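Local coordinates for ferredoxin (Nitrosospira multiformis, PDB 3LMF), which is of unknown function but, as a cysteine-rich helical protein of the Csp type, may bind and store copper ions, at the interface of chains A and B and the interface of chains A and C. Sequence-based numbering; all coordinates share one arbitrary frame. Chains: chain A/B/C, Uncharacterized protein.

Contact 1: the interface of chains A and B. Residues chain A 62, 69, 72-73, 76; chain B 55, 76, 80.
The ring of A:Phe69 lies across the side chain of B:Ile80, whose CG1 sits 3.8 Å from the ring atom CG, over one face and displaced toward the rim. A:Phe62 meets the same isoleucine differently: CD1 of B:Ile80 touches the far end of the ring, 3.6 Å from CE2 and almost as near CZ. One face of the A:Phe62 ring is backed by CG2 of A:Val73 in its own chain, which supports the ring from within the subunit, while CB of B:Ile55 lies 4.0 Å from A:Phe62 CZ. B:Ile80 can serve both rings because CG1 stands anti to the carbonyl carbon (chi1 -62°) and the chain then runs out extended, laying CG1 along one phenylalanine and CD1 against the other.

Away from the rings the contact centres on B:Val76. Its CG2 presses on CG2 of A:Val76 at 3.4 Å, a tight approach between symmetry-related methyls whose side chains run antiparallel past one another. The aliphatic part of A:Lys72 runs alongside, with CG 3.6 Å from B:Val76 CG2; its chain bends at chi2 (73°) and again at chi4, which brings NZ back over the valine. A:Val73 lies roughly perpendicular to B:Val76 and reaches its CG1 through CG2. Helix 70-90 thus packs on its own copy near the two-fold axis, forming an apolar seam that joins chains A and B and may form part of a tetramer like the deposited four-copy assembly.

Contact 2: the interface of chains A and B. Residues chain A 48, 51, 79-80, 83; chain B 62, 67-69.
B:Phe69 pushes its ring into a groove between helices 43-64 and 70-90 of chain A, with A:Ile80 as the floor beneath one face. Around the rim, CD1 of A:Leu48 comes to 3.6 Å from ring atom CE1, and the methyl CB of A:Ala83 lies as near to CZ. In A:Leu48, CG anti to the backbone N (chi1 -166°) sends the CD1 branch out to the ring edge. On the side away from A:Ile80 the guanidinium of B:Arg68 leans over the rim, its plane tilted from the ring and its centre over CE1.

Beside this centre, B:Phe62 turns its ring toward A:Asn51: CZ is 3.7 Å from the asparagine CB, and the amide carbon CG stands over one ring face, toward the rim. Farther out, the hydroxyl OG of B:Ser67 donates to OD1 of A:Asn51 at 2.7 Å, approaching from above the carbonyl plane, 54° out of it. The same OG accepts a bond from the backbone N of B:Phe69 at 2.9 Å, nearly straight at 159°. One hydroxyl therefore links the partner's amide to the turn that presents the phenylalanine. A:Glu79 flanks the far rim but is poorly ordered. By seating the loop before helix 70-90 of one subunit on two helices of the other, the site probably sets how the two subunits are aligned.

Contact 3: the interface of chains A and C. Residues chain A 34, 41, 43, 46-47; chain C 34, 41, 46.
A:Leu46 and C:Leu46 meet end-on, their CD2 methyls 3.6 Å apart at the centre of a small apolar cluster. Each of these methyls also meets a leucine of the opposite chain set roughly perpendicular to it: A:Leu46 CD2 lies 3.4 Å from C:Leu34 CD2, and the exchanged pair repeats this tight fit. With CG anti to the backbone N (chi1 -153°), each leucine 46 directs its CD2 branch at the partner chain. A:Val41 and C:Val41 also point at each other, but their modelled methyls are implausibly close, and the detail there is doubtful.

Toward the outside, CD1 of C:Leu34 rests beside the aliphatic CG of A:Arg47, at 4.1 Å, and near the backbone of A:Ala43. Two waters join the backbones: one bridges the carbonyl O of A:Leu34, at 2.6 Å, to O of C:Val41, and the other links A:Val41 O, at 2.9 Å, to C:Leu34 O. They bring together the end of helix 8-36 and the 3-10 turn 38-41, the segments that carry Leu34 and Val41; Leu46 comes from the first turns of helix 43-64. The site forms a compact two-fold junction between chains A and C, which may help complete a tetramer.

Contact 1: the interface of chains A and B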
loop_
_atom_site.group_PDB
_atom_site.type_symbol
_atom_site.label_atom_id
_atom_site.label_comp_id
_atom_site.label_asym_id
_atom_site.label_seq_id
_atom_site.Cartn_x
_atom_site.Cartn_y
_atom_site.Cartn_z
ATOM N N PHE A 62 4.482 6.774 -7.099
ATOM C CA PHE A 62 5.780 7.237 -7.565
ATOM C C PHE A 62 5.688 8.596 -8.249
ATOM O O PHE A 62 6.516 9.469 -8.014
ATOM C CB PHE A 62 6.413 6.206 -8.513
ATOM C CG PHE A 62 7.343 5.254 -7.826
ATOM C CD1 PHE A 62 6.888 4.447 -6.785
ATOM C CD2 PHE A 62 8.682 5.183 -8.194
ATOM C CE1 PHE A 62 7.755 3.579 -6.116
ATOM C CE2 PHE A 62 9.556 4.318 -7.530
ATOM C CZ PHE A 62 9.094 3.516 -6.491
ATOM N N PHE A 69 12.125 7.632 -10.804
ATOM C CA PHE A 69 12.003 6.271 -11.300
ATOM C C PHE A 69 10.606 5.938 -11.844
ATOM O O PHE A 69 10.337 4.795 -12.195
ATOM C CB PHE A 69 12.395 5.263 -10.212
ATOM C CG PHE A 69 13.865 5.255 -9.892
ATOM C CD1 PHE A 69 14.369 6.009 -8.838
ATOM C CD2 PHE A 69 14.755 4.528 -10.680
ATOM C CE1 PHE A 69 15.741 6.038 -8.572
ATOM C CE2 PHE A 69 16.133 4.551 -10.422
ATOM C CZ PHE A 69 16.625 5.308 -9.368
ATOM N N LYS A 72 10.366 3.938 -15.262
ATOM C CA LYS A 72 10.642 2.514 -15.121
ATOM C C LYS A 72 9.417 1.775 -14.551
ATOM O O LYS A 72 8.972 0.763 -15.100
ATOM C CB LYS A 72 11.852 2.319 -14.201
ATOM C CG LYS A 72 12.491 0.932 -14.260
ATOM C CD LYS A 72 13.278 0.723 -15.554
ATOM C CE LYS A 72 13.698 -0.738 -15.725
ATOM N NZ LYS A 72 14.543 -1.265 -14.595
ATOM N N VAL A 73 8.877 2.287 -13.450
ATOM C CA VAL A 73 7.710 1.686 -12.821
ATOM C C VAL A 73 6.523 1.659 -13.771
ATOM O O VAL A 73 5.792 0.668 -13.843
ATOM C CB VAL A 73 7.312 2.459 -11.552
ATOM C CG1 VAL A 73 5.962 1.979 -11.045
ATOM C CG2 VAL A 73 8.382 2.268 -10.487
ATOM N N VAL A 76 6.522 -1.139 -16.398
ATOM C CA VAL A 76 6.085 -2.420 -15.874
ATOM C C VAL A 76 4.573 -2.389 -15.702
ATOM O O VAL A 76 3.883 -3.375 -15.982
ATOM C CB VAL A 76 6.755 -2.715 -14.527
ATOM C CG1 VAL A 76 6.149 -3.951 -13.891
ATOM C CG2 VAL A 76 8.251 -2.906 -14.741
ATOM N N ILE B 55 8.518 0.336 -3.562
ATOM C CA ILE B 55 8.800 -0.699 -4.545
ATOM C C ILE B 55 9.090 -2.051 -3.883
ATOM O O ILE B 55 8.619 -3.079 -4.365
ATOM C CB ILE B 55 9.974 -0.297 -5.496
ATOM C CG1 ILE B 55 10.006 -1.229 -6.716
ATOM C CG2 ILE B 55 11.303 -0.419 -4.781
ATOM C CD1 ILE B 55 8.710 -1.266 -7.529
ATOM N N VAL B 76 12.858 -3.847 -11.514
ATOM C CA VAL B 76 12.747 -2.426 -11.247
ATOM C C VAL B 76 13.132 -2.167 -9.798
ATOM O O VAL B 76 13.801 -1.175 -9.488
ATOM C CB VAL B 76 11.316 -1.934 -11.500
ATOM C CG1 VAL B 76 11.155 -0.501 -11.032
ATOM C CG2 VAL B 76 11.001 -2.047 -12.985
ATOM N N ILE B 80 16.089 0.506 -8.073
ATOM C CA ILE B 80 15.804 1.507 -7.047
ATOM C C ILE B 80 16.587 1.241 -5.763
ATOM O O ILE B 80 17.037 2.171 -5.102
ATOM C CB ILE B 80 14.285 1.554 -6.747
ATOM C CG1 ILE B 80 13.541 1.970 -8.012
ATOM C CG2 ILE B 80 13.994 2.513 -5.605
ATOM C CD1 ILE B 80 12.039 1.790 -7.943
#

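Contact 2: the interface of chains A and B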
loop_
_atom_site.group_PDB
_atom_site.type_symbol
_atom_site.label_atom_id
_atom_site.label_comp_id
_atom_site.label_asym_id
_atom_site.label_seq_id
_atom_site.Cartn_x
_atom_site.Cartn_y
_atom_site.Cartn_z
ATOM N N LEU A 48 -4.275 -11.481 -11.277
ATOM C CA LEU A 48 -3.931 -10.428 -12.220
ATOM C C LEU A 48 -4.675 -9.149 -11.861
ATOM O O LEU A 48 -4.096 -8.066 -11.845
ATOM C CB LEU A 48 -4.279 -10.860 -13.646
ATOM C CG LEU A 48 -3.671 -10.009 -14.766
ATOM C CD1 LEU A 48 -2.176 -9.833 -14.540
ATOM C CD2 LEU A 48 -3.931 -10.690 -16.105
ATOM N N ASN A 51 -3.048 -7.695 -8.905
ATOM C CA ASN A 51 -1.697 -7.271 -9.274
ATOM C C ASN A 51 -1.796 -5.943 -10.001
ATOM O O ASN A 51 -1.049 -5.009 -9.723
ATOM C CB ASN A 51 -1.039 -8.294 -10.205
ATOM C CG ASN A 51 -0.593 -9.549 -9.480
ATOM O OD1 ASN A 51 -0.188 -10.529 -10.106
ATOM N ND2 ASN A 51 -0.657 -9.522 -8.158
ATOM N N GLU A 79 2.673 -3.105 -18.935
ATOM C CA GLU A 79 2.688 -4.515 -19.286
ATOM C C GLU A 79 1.597 -5.281 -18.529
ATOM O O GLU A 79 0.871 -6.079 -19.121
ATOM C CB GLU A 79 4.063 -5.099 -18.979
ATOM C CG GLU A 79 4.372 -6.383 -19.705
ATOM C CD GLU A 79 5.820 -6.804 -19.524
ATOM O OE1 GLU A 79 6.714 -5.967 -19.774
ATOM O OE2 GLU A 79 6.063 -7.966 -19.136
ATOM N N ILE A 80 1.478 -5.026 -17.229
ATOM C CA ILE A 80 0.478 -5.696 -16.402
ATOM C C ILE A 80 -0.941 -5.266 -16.771
ATOM O O ILE A 80 -1.863 -6.075 -16.752
ATOM C CB ILE A 80 0.747 -5.421 -14.901
ATOM C CG1 ILE A 80 2.108 -5.996 -14.527
ATOM C CG2 ILE A 80 -0.353 -6.022 -14.041
ATOM C CD1 ILE A 80 2.620 -5.561 -13.169
ATOM N N ALA A 83 -2.061 -7.099 -19.931
ATOM C CA ALA A 83 -2.424 -8.476 -19.639
ATOM C C ALA A 83 -3.773 -8.521 -18.922
ATOM O O ALA A 83 -4.611 -9.360 -19.234
ATOM C CB ALA A 83 -1.337 -9.150 -18.793
ATOM N N PHE B 62 3.773 -8.898 -4.791
ATOM C CA PHE B 62 3.654 -9.664 -6.022
ATOM C C PHE B 62 4.091 -11.112 -5.837
ATOM O O PHE B 62 3.433 -12.029 -6.314
ATOM C CB PHE B 62 4.462 -9.005 -7.150
ATOM C CG PHE B 62 3.650 -8.082 -8.007
ATOM C CD1 PHE B 62 2.993 -6.989 -7.446
ATOM C CD2 PHE B 62 3.513 -8.320 -9.370
ATOM C CE1 PHE B 62 2.207 -6.142 -8.231
ATOM C CE2 PHE B 62 2.729 -7.479 -10.163
ATOM C CZ PHE B 62 2.075 -6.390 -9.594
ATOM N N SER B 67 2.324 -13.872 -8.284
ATOM C CA SER B 67 2.190 -13.212 -9.581
ATOM C C SER B 67 3.200 -13.733 -10.583
ATOM O O SER B 67 4.318 -14.104 -10.221
ATOM C CB SER B 67 2.389 -11.705 -9.437
ATOM O OG SER B 67 2.401 -11.066 -10.707
ATOM N N ARG B 68 2.819 -13.768 -11.851
ATOM C CA ARG B 68 3.764 -14.229 -12.848
ATOM C C ARG B 68 4.574 -13.027 -13.321
ATOM O O ARG B 68 5.481 -13.166 -14.131
ATOM C CB ARG B 68 3.035 -14.908 -14.008
ATOM C CG ARG B 68 2.011 -14.056 -14.703
ATOM C CD ARG B 68 1.020 -14.936 -15.426
ATOM N NE ARG B 68 0.216 -14.179 -16.378
ATOM C CZ ARG B 68 0.700 -13.630 -17.490
ATOM N NH1 ARG B 68 1.990 -13.759 -17.789
ATOM N NH2 ARG B 68 -0.101 -12.950 -18.301
ATOM N N PHE B 69 4.255 -11.847 -12.788
ATOM C CA PHE B 69 4.978 -10.641 -13.156
ATOM C C PHE B 69 6.039 -10.221 -12.129
ATOM O O PHE B 69 6.645 -9.164 -12.264
ATOM C CB PHE B 69 4.003 -9.482 -13.404
ATOM C CG PHE B 69 3.177 -9.640 -14.652
ATOM C CD1 PHE B 69 1.903 -10.195 -14.599
ATOM C CD2 PHE B 69 3.695 -9.275 -15.893
ATOM C CE1 PHE B 69 1.156 -10.385 -15.764
ATOM C CE2 PHE B 69 2.955 -9.462 -17.069
ATOM C CZ PHE B 69 1.685 -10.019 -17.003
#

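Contact 3: the interface of chains A and C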
loop_
_atom_site.group_PDB
_atom_site.type_symbol
_atom_site.label_atom_id
_atom_site.label_comp_id
_atom_site.label_asym_id
_atom_site.label_seq_id
_atom_site.Cartn_x
_atom_site.Cartn_y
_atom_site.Cartn_z
ATOM N N LEU A 34 -16.097 -11.305 -7.475
ATOM C CA LEU A 34 -16.316 -12.204 -6.343
ATOM C C LEU A 34 -17.777 -12.635 -6.224
ATOM O O LEU A 34 -18.066 -13.763 -5.825
ATOM C CB LEU A 34 -15.863 -11.552 -5.028
ATOM C CG LEU A 34 -14.353 -11.504 -4.789
ATOM C CD1 LEU A 34 -14.049 -10.866 -3.437
ATOM C CD2 LEU A 34 -13.798 -12.916 -4.850
ATOM N N VAL A 41 -13.663 -15.752 -10.807
ATOM C CA VAL A 41 -12.841 -15.984 -9.631
ATOM C C VAL A 41 -11.733 -16.996 -9.896
ATOM O O VAL A 41 -11.165 -17.569 -8.968
ATOM C CB VAL A 41 -13.719 -16.456 -8.449
ATOM C CG1 VAL A 41 -12.929 -16.416 -7.150
ATOM C CG2 VAL A 41 -14.950 -15.568 -8.341
ATOM N N ALA A 43 -8.222 -18.464 -10.469
ATOM C CA ALA A 43 -6.926 -18.086 -9.909
ATOM C C ALA A 43 -6.127 -17.039 -10.689
ATOM O O ALA A 43 -5.846 -15.960 -10.166
ATOM C CB ALA A 43 -6.074 -19.333 -9.699
ATOM N N LEU A 46 -8.113 -13.435 -11.097
ATOM C CA LEU A 46 -8.193 -12.623 -9.890
ATOM C C LEU A 46 -6.814 -12.098 -9.474
ATOM O O LEU A 46 -6.683 -10.913 -9.174
ATOM C CB LEU A 46 -8.839 -13.419 -8.754
ATOM C CG LEU A 46 -9.540 -12.539 -7.716
ATOM C CD1 LEU A 46 -10.689 -11.775 -8.375
ATOM C CD2 LEU A 46 -10.060 -13.404 -6.588
ATOM N N ARG A 47 -5.794 -12.960 -9.470
ATOM C CA ARG A 47 -4.446 -12.515 -9.113
ATOM C C ARG A 47 -4.066 -11.328 -9.975
ATOM O O ARG A 47 -3.569 -10.312 -9.485
ATOM C CB ARG A 47 -3.378 -13.578 -9.374
ATOM C CG ARG A 47 -3.301 -14.728 -8.424
ATOM C CD ARG A 47 -1.934 -15.396 -8.549
ATOM N NE ARG A 47 -1.905 -16.676 -7.861
ATOM C CZ ARG A 47 -2.258 -17.829 -8.416
ATOM N NH1 ARG A 47 -2.658 -17.866 -9.680
ATOM N NH2 ARG A 47 -2.233 -18.944 -7.697
ATOM N N LEU C 34 -7.579 -19.317 -3.493
ATOM C CA LEU C 34 -7.954 -19.187 -4.900
ATOM C C LEU C 34 -7.853 -20.514 -5.650
ATOM O O LEU C 34 -8.646 -20.787 -6.549
ATOM C CB LEU C 34 -7.087 -18.131 -5.604
ATOM C CG LEU C 34 -7.431 -16.672 -5.303
ATOM C CD1 LEU C 34 -6.519 -15.737 -6.092
ATOM C CD2 LEU C 34 -8.886 -16.424 -5.660
ATOM N N VAL C 41 -13.380 -19.225 -1.721
ATOM C CA VAL C 41 -13.463 -18.037 -2.555
ATOM C C VAL C 41 -14.795 -17.315 -2.394
ATOM O O VAL C 41 -15.185 -16.512 -3.239
ATOM C CB VAL C 41 -13.237 -18.409 -4.039
ATOM C CG1 VAL C 41 -13.027 -17.155 -4.874
ATOM C CG2 VAL C 41 -12.028 -19.326 -4.157
ATOM N N LEU C 46 -13.103 -14.006 1.269
ATOM C CA LEU C 46 -11.964 -13.447 0.552
ATOM C C LEU C 46 -11.784 -11.957 0.858
ATOM O O LEU C 46 -10.666 -11.527 1.137
ATOM C CB LEU C 46 -12.114 -13.682 -0.953
ATOM C CG LEU C 46 -10.777 -13.739 -1.696
ATOM C CD1 LEU C 46 -9.951 -14.921 -1.187
ATOM C CD2 LEU C 46 -11.030 -13.874 -3.182
HETATM O O HOH W 1 -16.740 -16.030 -5.665
HETATM O O HOH W 2 -11.033 -19.892 -7.201
#

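Contact 2 lies between the others, its C-alpha centre about 14 Å from those of contact 1 and contact 3, which are themselves about 27 Å apart. Helix 43-64 of chain A runs through all three, giving its start to contact 3, the turns just beyond its start to contact 2 and its end to contact 1. Contacts 1 and 2 belong to one two-fold interface and share Phe62, Phe69 and Ile80 with the chains exchanged, whereas contact 3 faces another subunit. One helix thus serves two different partners, as suits the four-copy deposited assembly, though the structure alone does not show that this is the form in solution.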